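PDB 5B7H: LysR family transcriptional regulator from Vibrio vulnificus, which probably acts as a DNA-binding transcription factor of the OxyR type that responds to hydrogen peroxide, this chain being its regulatory domain. Local coordinates for residues L20-T25 and V68-L73; P89-I94 and L180-P185. The protein carries 1 engineered substitution. All coordinates share one frame; numbering follows the deposited sequence.

Contact 1 (L20-T25 and V68-L73); sequences LGCIPT and VLILAL. With SO4 (sulfate ion), chain C.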
# COMPACT_ATOMS: atom_id res chain seq x y z
N LEU A 20 2.54 -17.30 -1.68
CA LEU A 20 3.04 -16.47 -2.78
C LEU A 20 3.47 -15.12 -2.22
O LEU A 20 2.71 -14.48 -1.50
CB LEU A 20 1.94 -16.29 -3.87
CG LEU A 20 2.37 -15.46 -5.09
CD1 LEU A 20 1.58 -16.01 -6.33
CD2 LEU A 20 2.08 -13.98 -4.89
N GLY A 21 4.67 -14.68 -2.59
CA GLY A 21 5.19 -13.39 -2.18
C GLY A 21 5.15 -12.43 -3.36
O GLY A 21 5.34 -12.83 -4.51
N CYS A 22 4.98 -11.16 -3.06
CA CYS A 22 4.92 -10.16 -4.12
C CYS A 22 5.36 -8.80 -3.58
O CYS A 22 5.17 -8.51 -2.40
CB CYS A 22 3.47 -10.09 -4.61
SG CYS A 22 3.21 -9.08 -6.12
N ILE A 23 6.00 -8.00 -4.44
CA ILE A 23 6.54 -6.69 -4.05
C ILE A 23 5.48 -5.61 -3.91
O ILE A 23 4.40 -5.67 -4.53
CB ILE A 23 7.66 -6.22 -5.01
CG1 ILE A 23 7.12 -6.11 -6.42
CG2 ILE A 23 8.85 -7.23 -4.92
CD1 ILE A 23 8.17 -5.44 -7.36
N PRO A 24 5.77 -4.56 -3.13
CA PRO A 24 4.74 -3.55 -2.86
C PRO A 24 4.22 -2.80 -4.08
O PRO A 24 3.10 -2.31 -4.01
CB PRO A 24 5.43 -2.59 -1.88
CG PRO A 24 6.44 -3.44 -1.21
CD PRO A 24 6.96 -4.36 -2.29
N THR A 25 5.00 -2.63 -5.17
CA THR A 25 4.48 -1.89 -6.34
C THR A 25 3.80 -2.81 -7.34
O THR A 25 3.47 -2.36 -8.46
CB THR A 25 5.58 -1.07 -7.03
OG1 THR A 25 6.63 -1.92 -7.53
CG2 THR A 25 6.16 -0.04 -6.05
N VAL A 68 6.52 -19.33 -4.17
CA VAL A 68 6.74 -18.66 -5.44
C VAL A 68 6.59 -17.17 -5.21
O VAL A 68 5.87 -16.74 -4.29
CB VAL A 68 5.75 -19.19 -6.51
CG1 VAL A 68 4.27 -18.89 -6.10
CG2 VAL A 68 6.02 -18.68 -7.92
N LEU A 69 7.27 -16.38 -6.01
CA LEU A 69 7.23 -14.93 -5.94
C LEU A 69 6.77 -14.38 -7.27
O LEU A 69 7.05 -14.96 -8.33
CB LEU A 69 8.63 -14.32 -5.68
CG LEU A 69 9.44 -14.97 -4.54
CD1 LEU A 69 10.85 -14.32 -4.47
CD2 LEU A 69 8.66 -14.84 -3.22
N ILE A 70 6.10 -13.23 -7.22
CA ILE A 70 5.88 -12.38 -8.38
C ILE A 70 6.72 -11.14 -8.14
O ILE A 70 6.49 -10.39 -7.17
CB ILE A 70 4.39 -12.07 -8.61
CG1 ILE A 70 3.60 -13.36 -8.89
CG2 ILE A 70 4.28 -11.04 -9.73
CD1 ILE A 70 2.01 -13.15 -9.04
N LEU A 71 7.72 -10.96 -9.00
CA LEU A 71 8.69 -9.88 -8.87
C LEU A 71 8.70 -9.05 -10.13
O LEU A 71 8.25 -9.48 -11.20
CB LEU A 71 10.12 -10.46 -8.69
CG LEU A 71 10.43 -11.32 -7.45
CD1 LEU A 71 11.90 -11.66 -7.37
CD2 LEU A 71 10.02 -10.57 -6.20
N ALA A 72 9.23 -7.83 -10.00
CA ALA A 72 9.71 -7.09 -11.16
C ALA A 72 11.15 -7.50 -11.47
O ALA A 72 11.99 -7.61 -10.57
CB ALA A 72 9.61 -5.58 -10.90
N LEU A 73 11.41 -7.79 -12.75
CA LEU A 73 12.72 -8.25 -13.19
C LEU A 73 13.33 -7.22 -14.15
O LEU A 73 12.60 -6.48 -14.81
CB LEU A 73 12.59 -9.62 -13.87
CG LEU A 73 12.09 -10.75 -12.96
CD1 LEU A 73 12.06 -12.04 -13.85
CD2 LEU A 73 12.93 -11.01 -11.71
S SO4 C . 9.07 -2.12 -4.89
O1 SO4 C . 10.21 -3.12 -5.02
O2 SO4 C . 9.46 -0.94 -5.70
O3 SO4 C . 7.86 -2.78 -5.34
O4 SO4 C . 8.94 -1.75 -3.49

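Contact 2 (P89-I94 and L180-P185); sequences PFKMVI and LVVIEP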
# COMPACT_ATOMS: atom_id res chain seq x y z
N PRO A 89 4.23 -1.18 -18.58
CA PRO A 89 4.80 0.10 -19.01
C PRO A 89 4.95 1.09 -17.87
O PRO A 89 4.20 1.06 -16.90
CB PRO A 89 3.77 0.62 -20.03
CG PRO A 89 3.10 -0.59 -20.50
CD PRO A 89 3.02 -1.54 -19.32
N PHE A 90 5.88 2.04 -18.05
CA PHE A 90 6.03 3.17 -17.14
C PHE A 90 5.40 4.41 -17.75
O PHE A 90 5.46 4.63 -18.98
CB PHE A 90 7.51 3.48 -16.90
CG PHE A 90 8.20 2.51 -15.99
CD1 PHE A 90 9.27 1.78 -16.40
CD2 PHE A 90 7.76 2.34 -14.69
CE1 PHE A 90 9.91 0.87 -15.54
CE2 PHE A 90 8.41 1.43 -13.84
CZ PHE A 90 9.48 0.72 -14.28
N LYS A 91 4.80 5.22 -16.90
CA LYS A 91 4.39 6.56 -17.29
C LYS A 91 4.98 7.54 -16.29
O LYS A 91 5.50 7.17 -15.25
CB LYS A 91 2.87 6.68 -17.22
CG LYS A 91 2.13 5.76 -18.21
CD LYS A 91 2.36 6.25 -19.61
CE LYS A 91 1.27 5.71 -20.52
NZ LYS A 91 1.50 4.29 -20.73
N MET A 92 4.94 8.81 -16.64
CA MET A 92 5.22 9.85 -15.66
C MET A 92 3.91 10.52 -15.27
O MET A 92 2.91 10.50 -16.01
CB MET A 92 6.22 10.88 -16.22
CG MET A 92 7.54 10.21 -16.59
SD MET A 92 8.84 11.39 -17.00
CE MET A 92 9.10 12.09 -15.36
N VAL A 93 3.89 11.14 -14.10
CA VAL A 93 2.70 11.84 -13.66
C VAL A 93 3.11 13.20 -13.12
O VAL A 93 4.18 13.37 -12.55
CB VAL A 93 1.87 11.09 -12.56
CG1 VAL A 93 1.12 9.91 -13.11
CG2 VAL A 93 2.80 10.67 -11.39
N ILE A 94 2.24 14.18 -13.31
CA ILE A 94 2.38 15.51 -12.73
C ILE A 94 1.00 15.99 -12.30
O ILE A 94 -0.03 15.51 -12.77
CB ILE A 94 2.99 16.54 -13.71
CG1 ILE A 94 2.05 16.78 -14.90
CG2 ILE A 94 4.33 16.07 -14.18
CD1 ILE A 94 2.61 17.80 -15.96
N LEU A 180 -4.29 14.43 -11.36
CA LEU A 180 -2.99 14.21 -11.98
C LEU A 180 -3.15 14.04 -13.48
O LEU A 180 -4.24 13.77 -14.01
CB LEU A 180 -2.32 12.95 -11.42
CG LEU A 180 -2.12 13.07 -9.90
CD1 LEU A 180 -1.75 11.73 -9.33
CD2 LEU A 180 -1.03 14.09 -9.64
N VAL A 181 -2.05 14.29 -14.19
CA VAL A 181 -1.95 14.13 -15.64
C VAL A 181 -0.92 13.06 -15.91
O VAL A 181 0.17 13.09 -15.33
CB VAL A 181 -1.54 15.44 -16.31
CG1 VAL A 181 -1.39 15.21 -17.82
CG2 VAL A 181 -2.63 16.51 -16.05
N VAL A 182 -1.25 12.12 -16.80
CA VAL A 182 -0.36 11.02 -17.18
C VAL A 182 0.34 11.39 -18.47
O VAL A 182 -0.30 11.76 -19.47
CB VAL A 182 -1.18 9.73 -17.35
CG1 VAL A 182 -0.29 8.61 -17.84
CG2 VAL A 182 -1.80 9.37 -16.01
N ILE A 183 1.67 11.26 -18.46
CA ILE A 183 2.56 11.64 -19.55
C ILE A 183 3.42 10.44 -19.91
O ILE A 183 3.63 9.52 -19.11
CB ILE A 183 3.43 12.85 -19.14
CG1 ILE A 183 2.55 14.00 -18.63
CG2 ILE A 183 4.25 13.36 -20.30
CD1 ILE A 183 1.58 14.49 -19.68
N GLU A 184 3.95 10.45 -21.18
CA GLU A 184 4.92 9.42 -21.54
C GLU A 184 6.31 9.86 -21.09
O GLU A 184 6.66 11.04 -21.19
CB GLU A 184 4.97 9.28 -23.07
CG GLU A 184 3.73 8.64 -23.61
CD GLU A 184 3.69 7.10 -23.45
OE1 GLU A 184 2.70 6.51 -23.92
OE2 GLU A 184 4.65 6.48 -22.90
N PRO A 185 7.13 8.92 -20.59
CA PRO A 185 8.53 9.25 -20.28
C PRO A 185 9.31 9.46 -21.55
O PRO A 185 8.96 8.91 -22.62
CB PRO A 185 9.03 7.98 -19.56
CG PRO A 185 7.79 7.19 -19.20
CD PRO A 185 6.80 7.52 -20.27
O HOH W 1 4.19 4.12 -21.46

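Contact 1 (L20-T25 and V68-L73)
Leu20 holds CG anti to its backbone N (chi1 -179°), which carries CD1 to both Val68 and Ile70. Ile23 places CG1 between its backbone N and carbonyl carbon (chi1 59°), and this sends CD1 toward Ala72. Strand 20-22 and strand 68-73 are parallel neighbours in the Rossmann-like first lobe of a type 2 periplasmic-binding-protein fold, as in other LysR regulatory domains. Gly21 bonds to strand 68-73 through both its N and its O: the N donates to Val68 O at 2.9 Å and the O accepts from Ile70 N at 2.8 Å. Both bonds are equally straight (N-H...O 163°); Ile70 N lies nearly in line with the Gly21 C=O. Leu20 CD1 touches Val68 CG1 at 3.9 Å, the side chains crossing at a slant, and packs on Ile70 CD1. Cys22 SG adds to this face beside Ile70 CB, and helix 27-41 covers Cys22 and Ile70. On the other face Leu69 CD2 sits against Gly21 CA, under helix 54-62. The ladder ends after Cys22, where residues 23-25 leave the strand. Ile23 N and Ile70 O are buried there with no hydrogen-bonding partner. Ile23 CG2 meets Leu71 CD2 at 3.8 Å, the two side chains crossing at about a right angle. Ile23 CD1 packs on Ala72 CB at 3.8 Å, near the engineered Ser124 of helix 124-132. A sulfate, probably from the crystallisation liquor, lies at this strand end and bonds the backbone N of Ser124. Its O3 lies 3.4 Å from Ile23 CD1 and accepts from Thr25 N at 2.9 Å and Thr25 OG1 at 2.7 Å.

Contact 2 (P89-I94 and L180-P185)
Met92 and Pro185 meet in the close-packed part of this contact, their side chains sliding past each other in opposite directions. Met92 CG comes 4.0 Å from Pro185 CG, and its SD lies near Pro185 CA. The proline ring also presses on the backbone: its CD is 3.4 Å from Phe90 O. The phenyl ring of Phe90 leads away from this pair and packs on helix 124-132. Next to the proline, the strands are joined by two bonds between Met92 and Ile183. Met92 N donates to Ile183 O, and Ile183 N to Met92 O at 2.8 Å. Both donors are tilted from the carbonyl planes. Ile94 and Val181 form a second reciprocal pair, so Val93 and Val182 make a non-hydrogen-bonded pair between them. This antiparallel ladder lies in the second lobe of the LysR-type regulatory domain: strand 81-95 arrives here from the first lobe, and strand 180-198, interrupted by a bulge or short loop, leads back to it. Toward solvent, the Lys91 stem still packs, CG on Val182 CG1 at 3.8 Å, then bends at chi2 (-70°) and chi4 (-72°). It is the charged end, beside exposed Glu184, that is loose. Lys91 NZ stays 4.1 Å from Glu184 OE1, too far for a salt bridge, and hydrogen-bonds Gln167 OE1. A water accepts from Lys91 NZ at 2.8 Å and donates to Phe90 O and to Glu184 OE2.

How the contacts relate
From the N terminus, strand 16-22 is followed by helix 27-41, strand 45-51 and helix 54-62. Contact 1 then closes this loop by setting strand 68-73 beside strand 16-22. The chain goes on into the long strand 81-95. Helices 124-132 and 149-157, strand 163-166 and helix 167-171 follow before contact 2 closes the second, larger loop. The two contacts are in series and neither nests in nor crosses the other. Their centres are about 23 Å apart, one in each lobe. They still share a sheet: strand 180-198, interrupted by a bulge or short loop, begins in contact 2 and then runs back to lie antiparallel beside strand 68-73 of contact 1.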